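TRAP dicarboxylate transporter, DctP subunit (Anaerococcus prevoti, PDB 4N91) binds D-glucuronate, in either anomeric form, as the solute-binding protein of a TRAP transport system, probably handing it on for uptake. Local coordinates at residues G171-V176 / I209-E214. Residues are numbered along the deposited sequence; the frame is centred on the assembly and turned at random.
Sequences GLKIRV and IIDGAE. With BDP (beta-D-glucopyranuronic acid), chain C.
Lys173 meets Asp211 where strand 173-176 runs roughly alongside strand 212-214, the edge of a separate mixed sheet, in one lobe of the periplasmic-binding-protein fold. The strand axes diverge by 36°.

Three direct hydrogen bonds cross. Asp211 makes two of them with Lys173: Lys173 N donates to Asp211 OD2 at 2.8 Å, using the anti lone pair of that oxygen, and Asp211 N gives to Lys173 O, in the carbonyl plane. Asp211 CG lies beside its own backbone N (chi1 -61°), which turns the carboxylate back to Lys173. An alanine here would probably leave Lys173 N without its acceptor and the water on Gly171 O without its second partner. Further along, Arg175 N donates to Gly212 O at 3.0 Å.

Waters extend the polar link. One bridges Gly171 O and Asp211 OD2. Another accepts from Lys173 NZ and donates to Ile209 O. A third accepts from Glu214 N and Arg175 NH1 and lies 2.8 Å from Arg175 O.

Apolar packing fills in between. Ile174 CD1 lies 3.9 Å from Gly212 CA, where a side chain would be tight. Ile210 CD1 meets Arg175 CB at 3.7 Å.

Glu214 OE2 forms a salt bridge with Arg154 NE and a hydrogen bond with His237 NE2. Arg175 reaches the sugar pocket, where Met196 O also holds its NH2. Its guanidinium meets the glucuronate carboxylate edge-on, NH2 to O6A at 2.9 Å and NH1 to O6B at 2.7 Å.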
loop_
_atom_site.group_PDB
_atom_site.type_symbol
_atom_site.label_atom_id
_atom_site.label_comp_id
_atom_site.label_asym_id
_atom_site.label_seq_id
_atom_site.Cartn_x
_atom_site.Cartn_y
_atom_site.Cartn_z
ATOM N N GLY A 171 -1.617 -13.100 -22.252
ATOM C CA GLY A 171 -2.988 -13.067 -22.733
ATOM C C GLY A 171 -4.030 -12.843 -21.642
ATOM O O GLY A 171 -5.241 -12.899 -21.906
ATOM N N LEU A 172 -3.577 -12.628 -20.409
ATOM C CA LEU A 172 -4.502 -12.272 -19.324
ATOM C C LEU A 172 -4.516 -10.760 -19.130
ATOM O O LEU A 172 -3.539 -10.054 -19.441
ATOM C CB LEU A 172 -4.096 -12.915 -17.996
ATOM C CG LEU A 172 -4.015 -14.447 -17.942
ATOM C CD1 LEU A 172 -3.761 -14.892 -16.513
ATOM C CD2 LEU A 172 -5.263 -15.073 -18.505
ATOM N N LYS A 173 -5.620 -10.269 -18.588
ATOM C CA LYS A 173 -5.750 -8.883 -18.179
ATOM C C LYS A 173 -5.758 -8.895 -16.657
ATOM O O LYS A 173 -6.651 -9.494 -16.037
ATOM C CB LYS A 173 -7.090 -8.313 -18.654
ATOM C CG LYS A 173 -7.215 -8.234 -20.172
ATOM C CD LYS A 173 -8.515 -7.554 -20.559
ATOM C CE LYS A 173 -8.793 -7.661 -22.049
ATOM N NZ LYS A 173 -9.948 -6.788 -22.432
ATOM N N ILE A 174 -4.748 -8.269 -16.057
ATOM C CA ILE A 174 -4.565 -8.313 -14.616
ATOM C C ILE A 174 -4.756 -6.921 -14.070
ATOM O O ILE A 174 -4.124 -5.983 -14.552
ATOM C CB ILE A 174 -3.152 -8.799 -14.251
ATOM C CG1 ILE A 174 -2.928 -10.208 -14.809
ATOM C CG2 ILE A 174 -2.923 -8.718 -12.764
ATOM C CD1 ILE A 174 -3.843 -11.282 -14.227
ATOM N N ARG A 175 -5.613 -6.772 -13.067
ATOM C CA ARG A 175 -5.814 -5.457 -12.453
ATOM C C ARG A 175 -4.573 -5.063 -11.663
ATOM O O ARG A 175 -3.959 -5.901 -10.966
ATOM C CB ARG A 175 -7.039 -5.443 -11.537
ATOM C CG ARG A 175 -7.276 -4.111 -10.857
ATOM C CD ARG A 175 -6.604 -4.003 -9.484
ATOM N NE ARG A 175 -6.782 -2.700 -8.875
ATOM C CZ ARG A 175 -6.364 -2.400 -7.653
ATOM N NH1 ARG A 175 -5.746 -3.329 -6.931
ATOM N NH2 ARG A 175 -6.563 -1.186 -7.159
ATOM N N VAL A 176 -4.210 -3.789 -11.789
ATOM C CA VAL A 176 -3.189 -3.180 -10.956
ATOM C C VAL A 176 -3.741 -1.845 -10.445
ATOM O O VAL A 176 -4.813 -1.405 -10.849
ATOM C CB VAL A 176 -1.878 -2.955 -11.711
ATOM C CG1 VAL A 176 -1.300 -4.311 -12.122
ATOM C CG2 VAL A 176 -2.104 -2.078 -12.922
ATOM N N ILE A 209 -14.262 -8.935 -16.770
ATOM C CA ILE A 209 -13.542 -7.819 -17.375
ATOM C C ILE A 209 -12.033 -7.945 -17.160
ATOM O O ILE A 209 -11.239 -7.520 -17.995
ATOM C CB ILE A 209 -14.098 -6.513 -16.785
ATOM C CG1 ILE A 209 -15.383 -6.157 -17.531
ATOM C CG2 ILE A 209 -13.112 -5.405 -16.843
ATOM C CD1 ILE A 209 -16.162 -5.063 -16.841
ATOM N N ILE A 210 -11.655 -8.547 -16.036
ATOM C CA ILE A 210 -10.261 -8.894 -15.756
ATOM C C ILE A 210 -10.192 -10.377 -15.407
ATOM O O ILE A 210 -11.180 -10.953 -14.964
ATOM C CB ILE A 210 -9.672 -8.070 -14.595
ATOM C CG1 ILE A 210 -10.619 -8.059 -13.405
ATOM C CG2 ILE A 210 -9.363 -6.667 -15.082
ATOM C CD1 ILE A 210 -10.079 -7.359 -12.184
ATOM N N ASP A 211 -9.007 -10.950 -15.589
ATOM C CA ASP A 211 -8.733 -12.352 -15.345
ATOM C C ASP A 211 -8.128 -12.638 -13.976
ATOM O O ASP A 211 -8.022 -13.794 -13.566
ATOM C CB ASP A 211 -7.786 -12.851 -16.431
ATOM C CG ASP A 211 -8.402 -12.730 -17.816
ATOM O OD1 ASP A 211 -9.475 -13.348 -18.040
ATOM O OD2 ASP A 211 -7.833 -12.004 -18.647
ATOM N N GLY A 212 -7.738 -11.584 -13.273
ATOM C CA GLY A 212 -7.023 -11.721 -12.030
ATOM C C GLY A 212 -6.536 -10.375 -11.555
ATOM O O GLY A 212 -6.839 -9.331 -12.136
ATOM N N ALA A 213 -5.783 -10.399 -10.469
ATOM C CA ALA A 213 -5.294 -9.186 -9.851
ATOM C C ALA A 213 -4.061 -9.577 -9.037
ATOM O O ALA A 213 -3.533 -10.697 -9.169
ATOM C CB ALA A 213 -6.377 -8.538 -8.976
ATOM N N GLU A 214 -3.569 -8.659 -8.220
ATOM C CA GLU A 214 -2.424 -8.985 -7.375
ATOM C C GLU A 214 -2.472 -8.177 -6.116
ATOM O O GLU A 214 -2.749 -6.997 -6.146
ATOM C CB GLU A 214 -1.093 -8.778 -8.108
ATOM C CG GLU A 214 -0.963 -7.486 -8.913
ATOM C CD GLU A 214 -0.608 -6.250 -8.102
ATOM O OE1 GLU A 214 -1.332 -5.226 -8.236
ATOM O OE2 GLU A 214 0.411 -6.260 -7.359
HETATM C C1 BDP C . -4.126 -2.939 -0.514
HETATM C C2 BDP C . -3.628 -1.673 0.013
HETATM C C3 BDP C . -4.543 -0.550 -0.378
HETATM C C4 BDP C . -4.663 -0.449 -1.800
HETATM C C5 BDP C . -5.107 -1.749 -2.347
HETATM C C6 BDP C . -5.107 -1.758 -3.897
HETATM O O2 BDP C . -3.863 -1.836 1.468
HETATM O O3 BDP C . -4.056 0.711 0.187
HETATM O O4 BDP C . -5.457 0.539 -2.218
HETATM O O5 BDP C . -4.197 -2.828 -1.935
HETATM O O6A BDP C . -5.788 -0.858 -4.435
HETATM O O1 BDP C . -3.062 -3.909 -0.339
HETATM O O6B BDP C . -4.641 -2.753 -4.497
HETATM O O HOH W 1 -7.900 -11.922 -21.265
HETATM O O HOH W 2 -11.996 -8.021 -20.653
HETATM O O HOH W 3 -4.207 -5.800 -8.189
HETATM O O HOH W 4 -6.133 -6.402 -5.866
#